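Local coordinates for putative NADH dehydrogenase/NAD(P)H nitroreductase (Parabacteroides distasonis, PDB 3M5K), which binds flavin mononucleotide and probably acts as an FMN-dependent oxidoreductase of the nitroreductase family, at residues 23-28 with 76-81; 100-105 with 142-147; 117-122 with 146-151. All blocks are in the same frame, centred on the assembly; numbering follows the deposited sequence. Where two conformers were deposited one is given.

The three contacts follow the antiparallel sheet of the nitroreductase fold, in which strand 141-150 lies between strands 79-86 and 115-120. Contact 1 comes first along the chain and ties the loop ahead of helix 28-39 to the start of strand 79-86. Contacts 2 and 3 close on the same strand, 141-150, and share V146 and I147; one sets helix 94-111 against it, the other pairs it with strand 115-120. Their centres are about 8 Å apart, while contact 1 lies about 17 Å from contact 2 and about 12 Å from contact 3. Through strand 79-86, the sheet links the outer loop to the helix at the subunit interface and to the FMN pocket.

Contact 1: residues 23-28 with 76-81; sequences DRPVEK and ETRQAI
The best-held polar atom is the oxygen of water 1, gripped by three hydrogen bonds: it donates to R24 O and accepts from R78 N and Q79 NE2, the last at 3.0 Å. It thus joins the backbone of the loop before helix 28-39 to the beginning of strand 79-86. Beside it the Q79 side chain, its CG in the crowded position between backbone N and carbonyl carbon and its chain bent at chi2 (-81°), turns its amide to the loop. V26 N points almost straight at Q79 OE1 (3.0 Å, 172°), yet approaches from above the amide plane, not along a lone pair. V26 CG2 packs against Q79 NE2 at 3.6 Å, and that nitrogen also bonds V149 O of the neighbouring strand 141-150.

At the exposed end R78 runs extended from CG to NE alongside the P25 ring, their CD atoms 3.8 Å apart. R78 NE donates to D23 O at 2.9 Å, with the carbonyl oxygen at the guanidinium edge and in its plane. R78 NH2 faces the D23 carboxylate in a salt bridge, 3.1 Å from D23 OD1; its bonds to OD1 and OD2 are both weak, and the two planes stand 84° apart, so the carboxylate straddles one nitrogen. The loop leads into helix 28-39 through E27 at the N-cap position, and E27 OE1 bonds Y151 OH. The chemistry is graded: the buried amide of Q79 has both ends hydrogen-bonded, whereas the outer ion pair, being solvent-accessible, probably adds less to holding loop and strand together.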
loop_
_atom_site.group_PDB
_atom_site.type_symbol
_atom_site.label_atom_id
_atom_site.label_comp_id
_atom_site.label_asym_id
_atom_site.label_seq_id
_atom_site.Cartn_x
_atom_site.Cartn_y
_atom_site.Cartn_z
ATOM N N ASP A 23 -6.946 12.520 -24.170
ATOM C CA ASP A 23 -7.096 13.906 -23.799
ATOM C C ASP A 23 -8.220 14.157 -22.814
ATOM O O ASP A 23 -8.141 15.111 -22.026
ATOM C CB ASP A 23 -7.273 14.799 -25.041
ATOM C CG ASP A 23 -7.580 16.247 -24.676
ATOM O OD1 ASP A 23 -6.658 16.986 -24.279
ATOM O OD2 ASP A 23 -8.763 16.637 -24.774
ATOM N N ARG A 24 -9.247 13.311 -22.829
ATOM C CA ARG A 24 -10.468 13.603 -22.086
ATOM C C ARG A 24 -10.308 13.552 -20.563
ATOM O O ARG A 24 -9.581 12.707 -20.046
ATOM C CB ARG A 24 -11.610 12.678 -22.521
ATOM C CG ARG A 24 -11.446 11.187 -22.235
ATOM C CD ARG A 24 -12.813 10.497 -22.361
ATOM N NE ARG A 24 -12.759 9.038 -22.244
ATOM C CZ ARG A 24 -12.315 8.211 -23.188
ATOM N NH1 ARG A 24 -11.853 8.681 -24.342
ATOM N NH2 ARG A 24 -12.315 6.902 -22.968
ATOM N N PRO A 25 -10.995 14.459 -19.842
ATOM C CA PRO A 25 -10.935 14.430 -18.372
ATOM C C PRO A 25 -11.635 13.211 -17.776
ATOM O O PRO A 25 -12.475 12.570 -18.419
ATOM C CB PRO A 25 -11.663 15.713 -17.947
ATOM C CG PRO A 25 -12.561 16.046 -19.081
ATOM C CD PRO A 25 -11.862 15.553 -20.335
ATOM N N VAL A 26 -11.251 12.885 -16.551
ATOM C CA VAL A 26 -11.874 11.802 -15.820
ATOM C C VAL A 26 -13.059 12.396 -15.076
ATOM O O VAL A 26 -12.950 13.461 -14.471
ATOM C CB VAL A 26 -10.853 11.103 -14.867
ATOM C CG1 VAL A 26 -11.561 10.076 -13.962
ATOM C CG2 VAL A 26 -9.698 10.470 -15.702
ATOM N N GLU A 27 -14.183 11.688 -15.123
ATOM C CA GLU A 27 -15.424 12.107 -14.477
ATOM C C GLU A 27 -15.232 12.293 -12.970
ATOM O O GLU A 27 -14.494 11.526 -12.325
ATOM C CB GLU A 27 -16.515 11.071 -14.736
ATOM C CG GLU A 27 -16.832 10.842 -16.241
ATOM C CD GLU A 27 -16.027 9.725 -16.906
ATOM O OE1 GLU A 27 -14.884 9.425 -16.486
ATOM O OE2 GLU A 27 -16.542 9.146 -17.892
ATOM N N LYS A 28 -15.896 13.304 -12.413
ATOM C CA LYS A 28 -15.776 13.614 -10.993
ATOM C C LYS A 28 -16.219 12.449 -10.095
ATOM O O LYS A 28 -15.674 12.272 -9.003
ATOM C CB LYS A 28 -16.550 14.889 -10.649
ATOM C CG LYS A 28 -18.059 14.739 -10.704
ATOM N N GLU A 76 0.719 16.246 -19.525
ATOM C CA GLU A 76 -0.146 15.529 -20.446
ATOM C C GLU A 76 -1.386 14.907 -19.804
ATOM O O GLU A 76 -1.991 14.012 -20.379
ATOM C CB GLU A 76 0.655 14.428 -21.159
ATOM C CG GLU A 76 1.996 14.899 -21.738
ATOM C CD GLU A 76 1.856 16.077 -22.709
ATOM O OE1 GLU A 76 0.768 16.242 -23.326
ATOM O OE2 GLU A 76 2.842 16.849 -22.856
ATOM N N THR A 77 -1.774 15.389 -18.623
ATOM C CA THR A 77 -3.033 14.979 -18.028
ATOM C C THR A 77 -3.805 16.183 -17.554
ATOM O O THR A 77 -3.223 17.235 -17.341
ATOM C CB THR A 77 -2.800 14.006 -16.825
ATOM O OG1 THR A 77 -4.071 13.625 -16.276
ATOM C CG2 THR A 77 -1.894 14.641 -15.740
ATOM N N ARG A 78 -5.116 16.017 -17.382
ATOM C CA ARG A 78 -5.958 17.081 -16.876
ATOM C C ARG A 78 -6.158 16.957 -15.375
ATOM O O ARG A 78 -6.721 17.851 -14.754
ATOM C CB ARG A 78 -7.316 17.075 -17.589
ATOM C CG ARG A 78 -7.232 17.390 -19.083
ATOM C CD ARG A 78 -8.599 17.417 -19.715
ATOM N NE ARG A 78 -8.521 17.806 -21.129
ATOM C CZ ARG A 78 -8.351 19.057 -21.571
ATOM N NH1 ARG A 78 -8.267 20.092 -20.732
ATOM N NH2 ARG A 78 -8.285 19.287 -22.880
ATOM N N GLN A 79 -5.720 15.843 -14.785
ATOM C CA GLN A 79 -5.933 15.635 -13.360
ATOM C C GLN A 79 -4.884 14.714 -12.728
ATOM O O GLN A 79 -4.408 13.739 -13.338
ATOM C CB GLN A 79 -7.352 15.097 -13.060
ATOM C CG GLN A 79 -7.679 13.753 -13.733
ATOM C CD GLN A 79 -8.097 13.908 -15.177
ATOM O OE1 GLN A 79 -9.051 14.633 -15.452
ATOM N NE2 GLN A 79 -7.409 13.235 -16.102
ATOM N N ALA A 80 -4.543 15.055 -11.494
ATOM C CA ALA A 80 -3.654 14.247 -10.666
ATOM C C ALA A 80 -4.137 14.326 -9.231
ATOM O O ALA A 80 -4.729 15.322 -8.807
ATOM C CB ALA A 80 -2.213 14.751 -10.771
ATOM N N ILE A 81 -3.827 13.281 -8.474
ATOM C CA ILE A 81 -4.103 13.250 -7.058
ATOM C C ILE A 81 -2.791 13.147 -6.270
ATOM O O ILE A 81 -1.953 12.276 -6.535
ATOM C CB ILE A 81 -5.023 12.067 -6.679
ATOM C CG1 ILE A 81 -6.363 12.196 -7.433
ATOM C CG2 ILE A 81 -5.241 12.029 -5.160
ATOM C CD1 ILE A 81 -7.265 10.941 -7.370
HETATM O O HOH W 1 -7.070 14.114 -18.994
#

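Contact 2: residues 100-105 with 142-147; sequences AASQNL and MPLNVI
Helix 94-111 of the nitroreductase fold packs here on the antiparallel sheet, running nearly parallel to strand 141-150: the axes of segments 100-105 and 142-147 approach to 10.2 Å and cross at -17°. One polar bond and a small apolar patch span the gap. S102 keeps OG beside its own backbone N (chi1 -67°), and N145 ND2 donates to that oxygen at 2.9 Å in a fairly straight bond (163°). The hydroxyl lies practically in the amide plane of N145, so it meets the N-H head on. S102 OG in turn donates to C98 O, one turn back in the helix, and so is both acceptor and donor in a buried setting.

On the other side of the amide, N145 OD1 accepts from V83 N, which makes the side chain a bridge between the helix and strand 79-86 of the sheet. L144 and N145, though consecutive, both direct their side chains to the helix, and the turned backbone of L144 breaks the usual strand alternation. An alanine in place of N145 would remove the amide and would probably leave V83 N and S102 OG each short of a buried partner. L144 CD2 comes to 4.0 Å from S102 OG. Farther along, L105 and I147 reach for each other tip to tip, with L105 CD2 4.0 Å from I147 CG2 and 4.1 Å from I147 CD1. Q103 points away from the strand, and its NE2 bonds N104 OD1 of the second subunit.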
loop_
_atom_site.group_PDB
_atom_site.type_symbol
_atom_site.label_atom_id
_atom_site.label_comp_id
_atom_site.label_asym_id
_atom_site.label_seq_id
_atom_site.Cartn_x
_atom_site.Cartn_y
_atom_site.Cartn_z
ATOM N N ALA A 100 -0.339 2.442 1.750
ATOM C CA ALA A 100 -1.499 1.539 1.620
ATOM C C ALA A 100 -2.689 2.247 0.934
ATOM O O ALA A 100 -3.343 1.691 0.070
ATOM C CB ALA A 100 -1.907 0.979 2.976
ATOM N N ALA A 101 -2.965 3.487 1.320
ATOM C CA ALA A 101 -3.993 4.289 0.664
ATOM C C ALA A 101 -3.715 4.448 -0.828
ATOM O O ALA A 101 -4.628 4.301 -1.677
ATOM C CB ALA A 101 -4.079 5.677 1.358
ATOM N N SER A 102 -2.456 4.784 -1.139
ATOM C CA SER A 102 -2.009 4.933 -2.523
ATOM C C SER A 102 -2.282 3.679 -3.340
ATOM O O SER A 102 -2.791 3.762 -4.465
ATOM C CB SER A 102 -0.539 5.372 -2.570
ATOM O OG SER A 102 -0.418 6.688 -2.049
ATOM N N GLN A 103 -1.918 2.509 -2.796
ATOM C CA GLN A 103 -2.147 1.247 -3.474
ATOM C C GLN A 103 -3.629 0.954 -3.717
ATOM O O GLN A 103 -3.987 0.527 -4.818
ATOM C CB GLN A 103 -1.436 0.077 -2.726
ATOM C CG GLN A 103 -1.460 -1.296 -3.464
ATOM C CD GLN A 103 -0.873 -1.224 -4.846
ATOM O OE1 GLN A 103 -0.121 -0.289 -5.166
ATOM N NE2 GLN A 103 -1.190 -2.209 -5.680
ATOM N N ASN A 104 -4.492 1.226 -2.725
ATOM C CA ASN A 104 -5.950 1.148 -2.959
ATOM C C ASN A 104 -6.400 2.015 -4.151
ATOM O O ASN A 104 -7.243 1.599 -4.969
ATOM C CB ASN A 104 -6.759 1.580 -1.744
ATOM C CG ASN A 104 -6.945 0.491 -0.696
ATOM O OD1 ASN A 104 -6.490 -0.644 -0.860
ATOM N ND2 ASN A 104 -7.577 0.874 0.429
ATOM N N LEU A 105 -5.825 3.219 -4.233
ATOM C CA LEU A 105 -6.209 4.204 -5.261
ATOM C C LEU A 105 -5.807 3.668 -6.634
ATOM O O LEU A 105 -6.606 3.688 -7.586
ATOM C CB LEU A 105 -5.603 5.574 -4.969
ATOM C CG LEU A 105 -6.040 6.743 -5.845
ATOM C CD1 LEU A 105 -5.955 8.008 -4.987
ATOM C CD2 LEU A 105 -5.235 6.859 -7.160
HETATM N N MSE A 142 2.927 16.336 4.701
HETATM C CA MSE A 142 4.011 15.835 3.832
HETATM C C MSE A 142 3.448 15.164 2.591
HETATM O O MSE A 142 2.713 14.183 2.688
HETATM C CB MSE A 142 4.869 14.821 4.586
HETATM C CG MSE A 142 5.990 14.196 3.762
HETATM SE SE MSE A 142 7.226 15.510 3.020
HETATM C CE MSE A 142 7.580 16.416 4.743
ATOM N N PRO A 143 3.809 15.669 1.402
ATOM C CA PRO A 143 3.388 14.949 0.200
ATOM C C PRO A 143 4.179 13.655 -0.071
ATOM O O PRO A 143 5.422 13.671 -0.131
ATOM C CB PRO A 143 3.614 15.970 -0.921
ATOM C CG PRO A 143 4.787 16.821 -0.395
ATOM C CD PRO A 143 4.559 16.922 1.075
ATOM N N LEU A 144 3.441 12.537 -0.193
ATOM C CA LEU A 144 4.063 11.240 -0.430
ATOM C C LEU A 144 4.382 11.092 -1.924
ATOM O O LEU A 144 5.443 10.609 -2.303
ATOM C CB LEU A 144 3.154 10.072 -0.008
ATOM C CG LEU A 144 3.772 8.669 -0.246
ATOM C CD1 LEU A 144 5.138 8.500 0.508
ATOM C CD2 LEU A 144 2.727 7.599 0.206
ATOM N N ASN A 145 3.419 11.469 -2.745
ATOM C CA ASN A 145 3.477 11.191 -4.193
ATOM C C ASN A 145 2.604 12.141 -4.992
ATOM O O ASN A 145 1.799 12.861 -4.430
ATOM C CB ASN A 145 3.112 9.714 -4.478
ATOM C CG ASN A 145 1.775 9.296 -3.879
ATOM O OD1 ASN A 145 0.837 10.095 -3.785
ATOM N ND2 ASN A 145 1.688 8.036 -3.438
ATOM N N VAL A 146 2.790 12.143 -6.313
ATOM C CA VAL A 146 1.808 12.677 -7.233
ATOM C C VAL A 146 1.347 11.540 -8.114
ATOM O O VAL A 146 2.163 10.808 -8.699
ATOM C CB VAL A 146 2.367 13.868 -8.120
ATOM C CG1 VAL A 146 1.216 14.438 -9.010
ATOM C CG2 VAL A 146 3.055 14.945 -7.237
ATOM N N ILE A 147 0.042 11.388 -8.233
ATOM C CA ILE A 147 -0.536 10.291 -9.025
ATOM C C ILE A 147 -1.365 10.895 -10.172
ATOM O O ILE A 147 -2.524 11.233 -9.995
ATOM C CB ILE A 147 -1.432 9.313 -8.166
ATOM C CG1 ILE A 147 -0.631 8.788 -6.939
ATOM C CG2 ILE A 147 -1.976 8.171 -9.031
ATOM C CD1 ILE A 147 -1.402 7.859 -6.009
#

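Contact 3: residues 117-122 with 146-151; sequences VWTAVY and VIPVGY. With FMN (flavin mononucleotide), chain C.
T119 sets OG1 in the crowded position between its backbone N and carbonyl carbon (chi1 75°), turning the hydroxyl back onto V146 O, while W118 holds CG anti to its backbone N (chi1 176°), which lays its indole against the flavin, with N145 of strand 141-150 also touching it. T119 OG1 donates to V146 O at 2.7 Å, in the carbonyl plane and on a lone pair. T119 N grips the same oxygen at 3.0 Å from above that plane, so V146 O accepts two bonds. With V146 N returning a bond to T119 O at 2.9 Å, the two residues form an antiparallel hydrogen-bonded pair between strands 115-120 and 141-150 of the nitroreductase sheet, their side chains on one face. Next to it the I147 CA-H points at V117 O, and V117 CG1 crosses obliquely over P148 CD at 3.7 Å. V121 CG2 touches V146 CG2 at the other end.

The pairing places the 117-120 backbone along the flavin. A120 N donates to FMN O4 at 3.3 Å, T119 CG2 lies near FMN N3, and FMN C8M sits 3.9 Å above the centre of one face of the W118 ring. P42 of the second subunit also packs on W118.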
loop_
_atom_site.group_PDB
_atom_site.type_symbol
_atom_site.label_atom_id
_atom_site.label_comp_id
_atom_site.label_asym_id
_atom_site.label_seq_id
_atom_site.Cartn_x
_atom_site.Cartn_y
_atom_site.Cartn_z
ATOM N N VAL A 117 -0.176 6.303 -12.289
ATOM C CA VAL A 117 1.194 5.995 -11.930
ATOM C C VAL A 117 1.551 6.726 -10.655
ATOM O O VAL A 117 1.227 7.904 -10.478
ATOM C CB VAL A 117 2.232 6.360 -13.041
ATOM C CG1 VAL A 117 2.149 7.876 -13.408
ATOM C CG2 VAL A 117 3.679 5.905 -12.616
ATOM N N TRP A 118 2.178 5.993 -9.743
ATOM C CA TRP A 118 2.712 6.555 -8.503
ATOM C C TRP A 118 4.055 7.231 -8.826
ATOM O O TRP A 118 4.999 6.552 -9.230
ATOM C CB TRP A 118 2.895 5.411 -7.520
ATOM C CG TRP A 118 3.514 5.711 -6.187
ATOM C CD1 TRP A 118 4.504 6.630 -5.883
ATOM C CD2 TRP A 118 3.253 4.988 -4.984
ATOM N NE1 TRP A 118 4.825 6.537 -4.555
ATOM C CE2 TRP A 118 4.071 5.535 -3.982
ATOM C CE3 TRP A 118 2.390 3.923 -4.664
ATOM C CZ2 TRP A 118 4.053 5.054 -2.654
ATOM C CZ3 TRP A 118 2.383 3.439 -3.337
ATOM C CH2 TRP A 118 3.213 4.007 -2.372
ATOM N N THR A 119 4.127 8.550 -8.682
ATOM C CA THR A 119 5.401 9.274 -8.839
ATOM C C THR A 119 5.826 9.798 -7.482
ATOM O O THR A 119 5.045 10.440 -6.777
ATOM C CB THR A 119 5.387 10.383 -9.934
ATOM O OG1 THR A 119 4.675 11.550 -9.497
ATOM C CG2 THR A 119 4.759 9.814 -11.261
ATOM N N ALA A 120 7.068 9.524 -7.126
ATOM C CA ALA A 120 7.539 9.806 -5.773
ATOM C C ALA A 120 7.699 11.293 -5.511
ATOM O O ALA A 120 8.120 12.038 -6.399
ATOM C CB ALA A 120 8.872 9.093 -5.503
ATOM N N VAL A 121 7.383 11.718 -4.286
ATOM C CA VAL A 121 7.756 13.041 -3.801
ATOM C C VAL A 121 8.697 12.857 -2.598
ATOM O O VAL A 121 9.925 12.864 -2.740
ATOM C CB VAL A 121 6.502 13.924 -3.548
ATOM C CG1 VAL A 121 6.897 15.285 -3.025
ATOM C CG2 VAL A 121 5.665 14.041 -4.835
ATOM N N TYR A 122 8.131 12.569 -1.429
ATOM C CA TYR A 122 8.878 12.022 -0.324
ATOM C C TYR A 122 9.614 10.747 -0.799
ATOM O O TYR A 122 9.042 9.958 -1.581
ATOM C CB TYR A 122 7.902 11.676 0.838
ATOM C CG TYR A 122 8.533 10.964 2.021
ATOM C CD1 TYR A 122 8.971 11.677 3.134
ATOM C CD2 TYR A 122 8.631 9.570 2.055
ATOM C CE1 TYR A 122 9.514 11.023 4.251
ATOM C CE2 TYR A 122 9.153 8.927 3.134
ATOM C CZ TYR A 122 9.604 9.645 4.233
ATOM O OH TYR A 122 10.151 8.972 5.308
ATOM N N VAL A 146 2.790 12.143 -6.313
ATOM C CA VAL A 146 1.808 12.677 -7.233
ATOM C C VAL A 146 1.347 11.540 -8.114
ATOM O O VAL A 146 2.163 10.808 -8.699
ATOM C CB VAL A 146 2.367 13.868 -8.120
ATOM C CG1 VAL A 146 1.216 14.438 -9.010
ATOM C CG2 VAL A 146 3.055 14.945 -7.237
ATOM N N ILE A 147 0.042 11.388 -8.233
ATOM C CA ILE A 147 -0.536 10.291 -9.025
ATOM C C ILE A 147 -1.365 10.895 -10.172
ATOM O O ILE A 147 -2.524 11.233 -9.995
ATOM C CB ILE A 147 -1.432 9.313 -8.166
ATOM C CG1 ILE A 147 -0.631 8.788 -6.939
ATOM C CG2 ILE A 147 -1.976 8.171 -9.031
ATOM C CD1 ILE A 147 -1.402 7.859 -6.009
ATOM N N PRO A 148 -0.736 11.033 -11.349
ATOM C CA PRO A 148 -1.538 11.410 -12.507
ATOM C C PRO A 148 -2.519 10.286 -12.816
ATOM O O PRO A 148 -2.208 9.101 -12.620
ATOM C CB PRO A 148 -0.524 11.580 -13.634
ATOM C CG PRO A 148 0.835 11.473 -13.012
ATOM C CD PRO A 148 0.682 10.829 -11.668
ATOM N N VAL A 149 -3.696 10.663 -13.267
ATOM C CA VAL A 149 -4.688 9.698 -13.696
ATOM C C VAL A 149 -5.234 10.143 -15.050
ATOM O O VAL A 149 -5.141 11.317 -15.434
ATOM C CB VAL A 149 -5.850 9.515 -12.684
ATOM C CG1 VAL A 149 -5.375 8.820 -11.411
ATOM C CG2 VAL A 149 -6.494 10.851 -12.346
ATOM N N GLY A 150 -5.744 9.168 -15.781
ATOM C CA GLY A 150 -6.411 9.402 -17.064
ATOM C C GLY A 150 -6.841 8.102 -17.727
ATOM O O GLY A 150 -6.514 7.013 -17.259
ATOM N N TYR A 151 -7.598 8.222 -18.818
ATOM C CA TYR A 151 -7.935 7.082 -19.652
ATOM C C TYR A 151 -6.694 6.702 -20.442
ATOM O O TYR A 151 -6.026 7.561 -20.999
ATOM C CB TYR A 151 -9.138 7.398 -20.566
ATOM C CG TYR A 151 -10.418 7.419 -19.816
ATOM C CD1 TYR A 151 -11.051 6.231 -19.477
ATOM C CD2 TYR A 151 -10.972 8.601 -19.374
ATOM C CE1 TYR A 151 -12.242 6.218 -18.748
ATOM C CE2 TYR A 151 -12.163 8.608 -18.647
ATOM C CZ TYR A 151 -12.791 7.399 -18.336
ATOM O OH TYR A 151 -13.968 7.382 -17.615
HETATM N N1 FMN C . 7.221 6.114 -11.766
HETATM C C2 FMN C . 7.571 7.304 -12.391
HETATM O O2 FMN C . 7.368 7.481 -13.599
HETATM N N3 FMN C . 8.147 8.320 -11.662
HETATM C C4 FMN C . 8.440 8.207 -10.321
HETATM O O4 FMN C . 8.945 9.166 -9.758
HETATM C C4A FMN C . 8.111 7.006 -9.667
HETATM N N5 FMN C . 8.410 6.817 -8.313
HETATM C C5A FMN C . 7.881 5.701 -7.672
HETATM C C6 FMN C . 8.005 5.619 -6.287
HETATM C C7 FMN C . 7.457 4.557 -5.561
HETATM C C7M FMN C . 7.666 4.631 -4.041
HETATM C C8 FMN C . 6.735 3.524 -6.256
HETATM C C8M FMN C . 6.083 2.329 -5.585
HETATM C C9 FMN C . 6.623 3.605 -7.632
HETATM C C9A FMN C . 7.192 4.696 -8.379
HETATM N N10 FMN C . 7.113 4.785 -9.798
HETATM C C10 FMN C . 7.492 5.967 -10.417
HETATM C "C1'" FMN C . 6.485 3.722 -10.663
HETATM C "C2'" FMN C . 7.487 2.572 -10.849
HETATM O "O2'" FMN C . 8.438 2.890 -11.857
HETATM C "C3'" FMN C . 6.757 1.267 -11.211
HETATM O "O3'" FMN C . 5.857 0.876 -10.186
HETATM C "C4'" FMN C . 7.713 0.135 -11.570
HETATM O "O4'" FMN C . 8.470 0.440 -12.753
HETATM C "C5'" FMN C . 6.938 -1.171 -11.745
HETATM O "O5'" FMN C . 6.030 -1.077 -12.829
HETATM P P FMN C . 4.439 -1.296 -12.679
HETATM O O1P FMN C . 4.233 -2.711 -12.154
HETATM O O2P FMN C . 3.824 -0.229 -11.768
HETATM O O3P FMN C . 3.860 -1.114 -14.053
#